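Local atomic coordinates of spectinomycin phosphotransferase (Legionella pneumophila, PDB entry 3I1A), a protein that probably inactivates the antibiotic spectinomycin by transferring a phosphate group to it from a nucleotide, through a fold related to that of the protein kinases. Residues A[61-66]-A[96-101]; A[127-132]-A[265-270]; A[186-191]-A[325-330]. One frame throughout, in Å; residues are numbered along the deposited sequence. Where two conformers were deposited one is given.

Overall arrangement
Interaction 1 lies at the nucleotide-binding end of this kinase-like enzyme and closes along the chain before the other two open. It pairs helix 61-71 with strand 95-101 and holds Pro-101, which contacts ADP and AMP in nucleotide-bound structures. Helix 115-129 follows that strand, and its end enters interaction 2; the nearest atoms of the two contacts are about 7 Å apart and their centres about 24 Å. Interaction 3 lies about 37 Å from interaction 1 between centres, across the centre of the chain. The segments of interactions 2 and 3 alternate along the chain, centres about 27 Å and nearest atoms about 12 Å apart; both lie away from the known nucleotide and magnesium sites.

Interaction 1 (A[61-66]-A[96-101]); sequences INLSII and KIIAYP
Asn-62, near the start of helix 61-71, faces Tyr-100 through a water. Water 1 donates to Asn-62 OD1 at 3.1 Å and also to Tyr-100 OH at 3.1 Å, spanning the 4.3 Å between OD1 and OH. The other end of the amide is held as well: ND2 donates to the backbone oxygen of Trp-231 and to a bound MES molecule, so the amide has partners at both of its polar atoms.

One residue on, buried Leu-63 carries the direct apolar contact. Its forked end meets the tip of Ile-98 head-on, Leu-63 CD1 lying 3.3 Å from Ile-98 CD1. Leu-63 CD2 is 3.4 Å from Ile-98 CD1. Both separations are below normal van der Waals contact, so the packing is tight if the modelled methyl position is exact. Phe-89 packs against both residues. Leu-63 CD1 also lies 4.1 Å from Lys-96 CD, where the two chains run alongside with opposite headings. The lysine chain turns at its last torsion (chi4 66°), and its NZ donates to the backbone oxygen of His-58.

This is the N-lobe of the kinase-like fold, with the helix set against one face of the antiparallel sheet; the segment axes make an angle of 48°. Lys-96, Ile-98 and Tyr-100, alternate residues of the strand, face the helix, while Ile-97 and Ala-99 pack on helix 10-19. The strand ends at Pro-101, a nucleotide contact in ligand-bound structures, and Ile-98 lies beside Lys-52, which binds ADP there.

Farther along the helix, Ile-66 N closes a helical turn on Asn-62 O.

Interaction 2 (A[127-132]-A[265-270]); sequences QIHETS and EGYGEI
His-129 ND1 and Tyr-267 OH share a short, nearly straight hydrogen bond of 2.6 Å, with an angle of 173° at the hydrogen. It ties together the C-terminal ends of two helices of the kinase-like fold, 115-129 and 257-267, which are far apart in sequence. The hydroxyl lies at the edge of the imidazole, in the plane of that ring, and ND1 in turn lies in the plane of the phenol, at its edge. Their planes are turned 78° apart, and the rings touch along their edges and do not stack. The tyrosine ring swings out opposite its own backbone N (chi1 -168°), which brings OH across to the histidine. The other nitrogen of the imidazole, NE2, is hydrogen-bonded to Asp-242 OD2, so both ring nitrogens are engaged and the rotation of the ring is fixed. Nearby, Arg-126 NH1 donates to Tyr-267 O, a second tie between the helices, while its NH2 forms a salt bridge with Glu-130. Just past the end of helix 115-129, Thr-131 OG1 donates to Gln-127 O at 2.8 Å, from out of the carbonyl plane.

Interaction 3 (A[186-191]-A[325-330]); sequences HRLVDT and IAFATE. With DMS (dimethyl sulfoxide), chain D.
A cation-pi stack joins helix 182-198 to the last modelled helix, 322-329: the guanidinium of Arg-187 lies flat over one face of Phe-327. The two planes are 11° apart. Arg-187 CZ sits 4.0 Å from the centroid of the Phe-327 ring. Chi1 of 178° sends the arginine chain away from its own backbone N, and from CG to NE it stays extended, which lays its aliphatic part along the same face; Arg-187 CD lies 3.7 Å from the centroid of the Phe-327 ring in a CH-pi contact. The Leu-188 side chain runs nearly perpendicular to that of Phe-327, its CD2 3.7 Å from Phe-327 CE1, and beyond it Ile-285 and Ile-289 of helix 274-297 continue the apolar packing. Helix 322-329 thus rests on a helical part of the kinase-like fold, well away from the nucleotide site.

At the edge of the guanidinium, Arg-187 NH1 donates a weak hydrogen bond of 3.3 Å to the oxygen of a dimethyl sulfoxide, probably from the crystallisation liquor. Water 2 donates to Phe-327 O at 2.9 Å and accepts a weak bond from Arg-187 NH2. One turn on, Thr-191 CG2 lies 4.2 Å from Glu-330 CD, while Glu-330 OE1 is hydrogen-bonded to Ser-278 OG.

Interaction 1 (A[61-66]-A[96-101])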
# COMPACT_ATOMS: atom_id res chain seq x y z
N ILE A 61 -13.52 -5.30 -1.54
CA ILE A 61 -13.13 -4.43 -2.64
C ILE A 61 -11.91 -5.00 -3.37
O ILE A 61 -11.83 -4.90 -4.60
CB ILE A 61 -12.88 -2.97 -2.15
CG1 ILE A 61 -12.66 -2.06 -3.36
CG2 ILE A 61 -11.69 -2.92 -1.21
CD1 ILE A 61 -13.83 -2.00 -4.30
N ASN A 62 -10.98 -5.60 -2.64
CA ASN A 62 -9.79 -6.18 -3.26
C ASN A 62 -10.19 -7.15 -4.38
O ASN A 62 -9.67 -7.07 -5.48
CB ASN A 62 -8.93 -6.92 -2.23
CG ASN A 62 -7.93 -7.87 -2.86
OD1 ASN A 62 -8.16 -9.08 -2.92
ND2 ASN A 62 -6.81 -7.33 -3.34
N LEU A 63 -11.12 -8.05 -4.09
CA LEU A 63 -11.52 -9.04 -5.09
C LEU A 63 -12.25 -8.42 -6.26
O LEU A 63 -12.09 -8.85 -7.40
CB LEU A 63 -12.36 -10.14 -4.43
CG LEU A 63 -11.55 -10.91 -3.36
CD1 LEU A 63 -12.47 -11.81 -2.56
CD2 LEU A 63 -10.46 -11.73 -4.03
N SER A 64 -13.07 -7.41 -6.00
CA SER A 64 -13.80 -6.73 -7.07
C SER A 64 -12.83 -6.05 -8.02
O SER A 64 -12.97 -6.14 -9.24
CB SER A 64 -14.74 -5.68 -6.49
OG SER A 64 -15.43 -5.00 -7.53
N ILE A 65 -11.84 -5.36 -7.46
CA ILE A 65 -10.88 -4.66 -8.30
C ILE A 65 -9.93 -5.61 -9.02
O ILE A 65 -9.61 -5.37 -10.17
CB ILE A 65 -10.10 -3.62 -7.47
CG1 ILE A 65 -11.08 -2.54 -7.02
CG2 ILE A 65 -8.97 -3.00 -8.28
CD1 ILE A 65 -11.84 -1.87 -8.17
N ILE A 66 -9.51 -6.67 -8.34
CA ILE A 66 -8.61 -7.67 -8.93
C ILE A 66 -9.33 -8.28 -10.13
O ILE A 66 -8.72 -8.48 -11.18
CB ILE A 66 -8.26 -8.80 -7.92
CG1 ILE A 66 -7.33 -8.27 -6.83
CG2 ILE A 66 -7.62 -9.98 -8.63
CD1 ILE A 66 -6.03 -7.72 -7.36
N LYS A 96 -14.71 -17.00 3.13
CA LYS A 96 -14.21 -17.06 1.76
C LYS A 96 -12.83 -17.70 1.71
O LYS A 96 -12.06 -17.56 2.65
CB LYS A 96 -14.03 -15.65 1.22
CG LYS A 96 -15.26 -14.83 0.96
CD LYS A 96 -14.82 -13.49 0.32
CE LYS A 96 -15.99 -12.54 0.09
NZ LYS A 96 -16.57 -12.11 1.40
N ILE A 97 -12.54 -18.39 0.60
CA ILE A 97 -11.20 -18.98 0.38
C ILE A 97 -10.63 -18.25 -0.83
O ILE A 97 -11.33 -18.10 -1.83
CB ILE A 97 -11.26 -20.48 -0.06
CG1 ILE A 97 -11.81 -21.36 1.05
CG2 ILE A 97 -9.85 -20.98 -0.41
CD1 ILE A 97 -11.80 -22.87 0.69
N ILE A 98 -9.39 -17.78 -0.74
CA ILE A 98 -8.73 -17.12 -1.88
C ILE A 98 -7.45 -17.89 -2.02
O ILE A 98 -6.62 -17.89 -1.10
CB ILE A 98 -8.31 -15.65 -1.62
CG1 ILE A 98 -9.44 -14.85 -0.98
CG2 ILE A 98 -7.94 -15.01 -2.95
CD1 ILE A 98 -10.50 -14.44 -1.91
N ALA A 99 -7.26 -18.54 -3.16
CA ALA A 99 -6.05 -19.34 -3.35
C ALA A 99 -5.09 -18.69 -4.35
O ALA A 99 -5.51 -18.17 -5.38
CB ALA A 99 -6.44 -20.73 -3.82
N TYR A 100 -3.80 -18.71 -3.99
CA TYR A 100 -2.73 -18.17 -4.83
C TYR A 100 -1.56 -19.12 -4.93
O TYR A 100 -1.32 -19.96 -4.05
CB TYR A 100 -2.14 -16.87 -4.26
CG TYR A 100 -3.06 -15.70 -4.16
CD1 TYR A 100 -3.79 -15.47 -3.00
CD2 TYR A 100 -3.19 -14.79 -5.22
CE1 TYR A 100 -4.62 -14.36 -2.88
CE2 TYR A 100 -4.02 -13.68 -5.12
CZ TYR A 100 -4.73 -13.47 -3.94
OH TYR A 100 -5.54 -12.36 -3.82
N PRO A 101 -0.79 -18.99 -6.02
CA PRO A 101 0.38 -19.86 -6.14
C PRO A 101 1.33 -19.29 -5.07
O PRO A 101 1.35 -18.07 -4.86
CB PRO A 101 0.84 -19.61 -7.57
CG PRO A 101 0.43 -18.19 -7.82
CD PRO A 101 -0.96 -18.15 -7.22
O HOH W 1 -6.47 -11.01 -1.24

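Interaction 2 (A[127-132]-A[265-270])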
# COMPACT_ATOMS: atom_id res chain seq x y z
N GLN A 127 -2.20 1.88 -17.64
CA GLN A 127 -3.31 0.97 -17.96
C GLN A 127 -4.35 0.99 -16.85
O GLN A 127 -5.55 0.99 -17.11
CB GLN A 127 -2.82 -0.47 -18.10
CG GLN A 127 -2.34 -0.89 -19.47
CD GLN A 127 -2.20 -2.40 -19.55
OE1 GLN A 127 -1.29 -2.97 -18.96
NE2 GLN A 127 -3.11 -3.06 -20.25
N ILE A 128 -3.86 0.97 -15.62
CA ILE A 128 -4.74 0.97 -14.45
C ILE A 128 -5.50 2.28 -14.39
O ILE A 128 -6.73 2.30 -14.25
CB ILE A 128 -3.91 0.74 -13.15
CG1 ILE A 128 -3.38 -0.70 -13.10
CG2 ILE A 128 -4.78 1.02 -11.91
CD1 ILE A 128 -2.17 -0.88 -12.17
N HIS A 129 -4.79 3.40 -14.53
CA HIS A 129 -5.45 4.69 -14.47
C HIS A 129 -6.47 4.90 -15.58
O HIS A 129 -7.40 5.68 -15.42
CB HIS A 129 -4.42 5.82 -14.50
CG HIS A 129 -3.54 5.86 -13.29
ND1 HIS A 129 -2.41 6.64 -13.20
CD2 HIS A 129 -3.65 5.23 -12.10
CE1 HIS A 129 -1.87 6.50 -12.00
NE2 HIS A 129 -2.61 5.64 -11.31
N GLU A 130 -6.31 4.23 -16.71
CA GLU A 130 -7.26 4.42 -17.79
C GLU A 130 -8.40 3.42 -17.77
O GLU A 130 -9.30 3.49 -18.60
CB GLU A 130 -6.55 4.36 -19.14
CG GLU A 130 -5.52 5.45 -19.33
CD GLU A 130 -5.22 5.72 -20.78
OE1 GLU A 130 -5.04 4.75 -21.53
OE2 GLU A 130 -5.15 6.90 -21.17
N THR A 131 -8.36 2.49 -16.81
CA THR A 131 -9.38 1.46 -16.73
C THR A 131 -10.75 2.03 -16.39
O THR A 131 -10.90 2.77 -15.42
CB THR A 131 -8.98 0.39 -15.69
OG1 THR A 131 -7.82 -0.31 -16.17
CG2 THR A 131 -10.09 -0.64 -15.51
N SER A 132 -11.74 1.70 -17.21
CA SER A 132 -13.10 2.17 -16.99
C SER A 132 -13.68 1.44 -15.79
O SER A 132 -13.65 0.21 -15.73
CB SER A 132 -13.96 1.92 -18.23
OG SER A 132 -15.28 2.38 -18.01
N GLU A 265 8.50 7.40 -19.76
CA GLU A 265 8.57 6.94 -21.13
C GLU A 265 7.49 5.84 -21.28
O GLU A 265 6.88 5.67 -22.34
CB GLU A 265 9.95 6.36 -21.46
CG GLU A 265 10.06 6.00 -22.94
CD GLU A 265 11.43 5.47 -23.31
OE1 GLU A 265 12.43 6.00 -22.76
OE2 GLU A 265 11.49 4.54 -24.16
N GLY A 266 7.25 5.08 -20.21
CA GLY A 266 6.24 4.04 -20.26
C GLY A 266 4.83 4.54 -19.99
O GLY A 266 3.88 4.10 -20.62
N TYR A 267 4.71 5.47 -19.06
CA TYR A 267 3.41 6.01 -18.68
C TYR A 267 2.83 6.90 -19.79
O TYR A 267 1.61 6.93 -20.02
CB TYR A 267 3.58 6.80 -17.38
CG TYR A 267 2.28 7.17 -16.70
CD1 TYR A 267 1.55 6.23 -15.97
CD2 TYR A 267 1.78 8.47 -16.80
CE1 TYR A 267 0.33 6.59 -15.36
CE2 TYR A 267 0.58 8.83 -16.20
CZ TYR A 267 -0.15 7.89 -15.49
OH TYR A 267 -1.37 8.24 -14.96
N GLY A 268 3.71 7.63 -20.47
CA GLY A 268 3.30 8.48 -21.58
C GLY A 268 2.75 9.84 -21.27
O GLY A 268 3.18 10.83 -21.85
N GLU A 269 1.79 9.91 -20.35
CA GLU A 269 1.17 11.17 -19.97
C GLU A 269 2.09 12.00 -19.09
O GLU A 269 2.32 11.66 -17.92
CB GLU A 269 -0.15 10.90 -19.24
CG GLU A 269 -0.87 12.19 -18.85
CD GLU A 269 -1.09 13.07 -20.06
OE1 GLU A 269 -1.94 12.73 -20.90
OE2 GLU A 269 -0.38 14.09 -20.18
N ILE A 270 2.60 13.10 -19.63
CA ILE A 270 3.50 13.95 -18.86
C ILE A 270 2.86 15.19 -18.27
O ILE A 270 3.55 16.01 -17.65
CB ILE A 270 4.73 14.38 -19.69
CG1 ILE A 270 4.29 14.84 -21.08
CG2 ILE A 270 5.72 13.23 -19.75
CD1 ILE A 270 5.39 15.53 -21.85

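Interaction 3 (A[186-191]-A[325-330])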
# COMPACT_ATOMS: atom_id res chain seq x y z
N HIS A 186 6.09 21.43 10.96
CA HIS A 186 5.02 22.39 10.77
C HIS A 186 4.90 22.67 9.27
O HIS A 186 3.79 22.81 8.76
CB HIS A 186 5.33 23.67 11.56
CG HIS A 186 5.01 23.56 13.02
ND1 HIS A 186 3.92 24.20 13.59
CD2 HIS A 186 5.61 22.88 14.03
CE1 HIS A 186 3.87 23.91 14.88
NE2 HIS A 186 4.88 23.11 15.17
N ARG A 187 6.02 22.75 8.57
CA ARG A 187 5.99 23.01 7.13
C ARG A 187 5.25 21.90 6.38
O ARG A 187 4.47 22.17 5.46
CB ARG A 187 7.42 23.17 6.59
CG ARG A 187 7.50 23.39 5.07
CD ARG A 187 8.93 23.63 4.59
NE ARG A 187 9.04 23.65 3.13
CZ ARG A 187 10.13 24.00 2.46
NH1 ARG A 187 11.22 24.38 3.11
NH2 ARG A 187 10.14 23.95 1.13
N LEU A 188 5.47 20.64 6.77
CA LEU A 188 4.77 19.53 6.11
C LEU A 188 3.27 19.69 6.29
O LEU A 188 2.50 19.57 5.34
CB LEU A 188 5.23 18.18 6.69
CG LEU A 188 6.64 17.77 6.26
CD1 LEU A 188 7.25 16.82 7.27
CD2 LEU A 188 6.59 17.15 4.86
N VAL A 189 2.85 19.97 7.53
CA VAL A 189 1.42 20.13 7.84
C VAL A 189 0.79 21.35 7.17
O VAL A 189 -0.28 21.26 6.56
CB VAL A 189 1.20 20.31 9.38
CG1 VAL A 189 -0.27 20.62 9.67
CG2 VAL A 189 1.63 19.03 10.12
N ASP A 190 1.47 22.48 7.29
CA ASP A 190 0.96 23.73 6.74
C ASP A 190 0.96 23.73 5.22
O ASP A 190 0.11 24.41 4.59
CB ASP A 190 1.78 24.91 7.26
CG ASP A 190 1.69 25.06 8.79
OD1 ASP A 190 0.78 24.48 9.41
OD2 ASP A 190 2.53 25.79 9.35
N THR A 191 1.89 22.99 4.62
CA THR A 191 1.93 22.94 3.15
C THR A 191 0.83 22.03 2.65
O THR A 191 0.16 22.36 1.67
CB THR A 191 3.28 22.44 2.62
OG1 THR A 191 4.28 23.41 2.91
CG2 THR A 191 3.20 22.25 1.10
N ILE A 325 12.55 15.42 -0.44
CA ILE A 325 11.95 15.35 -1.78
C ILE A 325 10.61 16.10 -1.83
O ILE A 325 10.31 16.77 -2.82
CB ILE A 325 11.75 13.87 -2.19
CG1 ILE A 325 13.12 13.23 -2.45
CG2 ILE A 325 10.87 13.78 -3.44
CD1 ILE A 325 13.06 11.75 -2.69
N ALA A 326 9.82 16.02 -0.77
CA ALA A 326 8.53 16.73 -0.73
C ALA A 326 8.80 18.24 -0.81
O ALA A 326 8.19 18.95 -1.62
CB ALA A 326 7.78 16.40 0.56
N PHE A 327 9.72 18.74 0.02
CA PHE A 327 10.05 20.16 0.02
C PHE A 327 10.57 20.60 -1.34
O PHE A 327 10.27 21.70 -1.81
CB PHE A 327 11.11 20.47 1.08
CG PHE A 327 10.62 20.31 2.49
CD1 PHE A 327 9.28 20.09 2.77
CD2 PHE A 327 11.52 20.41 3.55
CE1 PHE A 327 8.84 19.97 4.08
CE2 PHE A 327 11.08 20.29 4.86
CZ PHE A 327 9.75 20.08 5.13
N ALA A 328 11.38 19.75 -1.96
CA ALA A 328 11.91 20.07 -3.28
C ALA A 328 10.79 20.13 -4.33
O ALA A 328 10.94 20.76 -5.37
CB ALA A 328 12.94 19.05 -3.68
N THR A 329 9.67 19.47 -4.06
CA THR A 329 8.54 19.46 -5.01
C THR A 329 7.77 20.77 -4.96
O THR A 329 7.26 21.24 -5.97
CB THR A 329 7.55 18.32 -4.72
OG1 THR A 329 8.26 17.08 -4.65
CG2 THR A 329 6.49 18.22 -5.83
N GLU A 330 7.68 21.34 -3.76
CA GLU A 330 6.96 22.59 -3.58
C GLU A 330 7.80 23.77 -4.04
O GLU A 330 7.31 24.63 -4.78
CB GLU A 330 6.58 22.77 -2.11
CG GLU A 330 5.69 23.98 -1.85
CD GLU A 330 4.37 23.89 -2.59
OE1 GLU A 330 4.16 22.92 -3.36
OE2 GLU A 330 3.53 24.80 -2.40
S DMS D . 12.76 23.40 6.32
O DMS D . 13.22 24.67 5.71
C1 DMS D . 13.86 22.99 7.62
C2 DMS D . 11.23 23.67 7.18
O HOH W 2 11.61 24.28 -1.91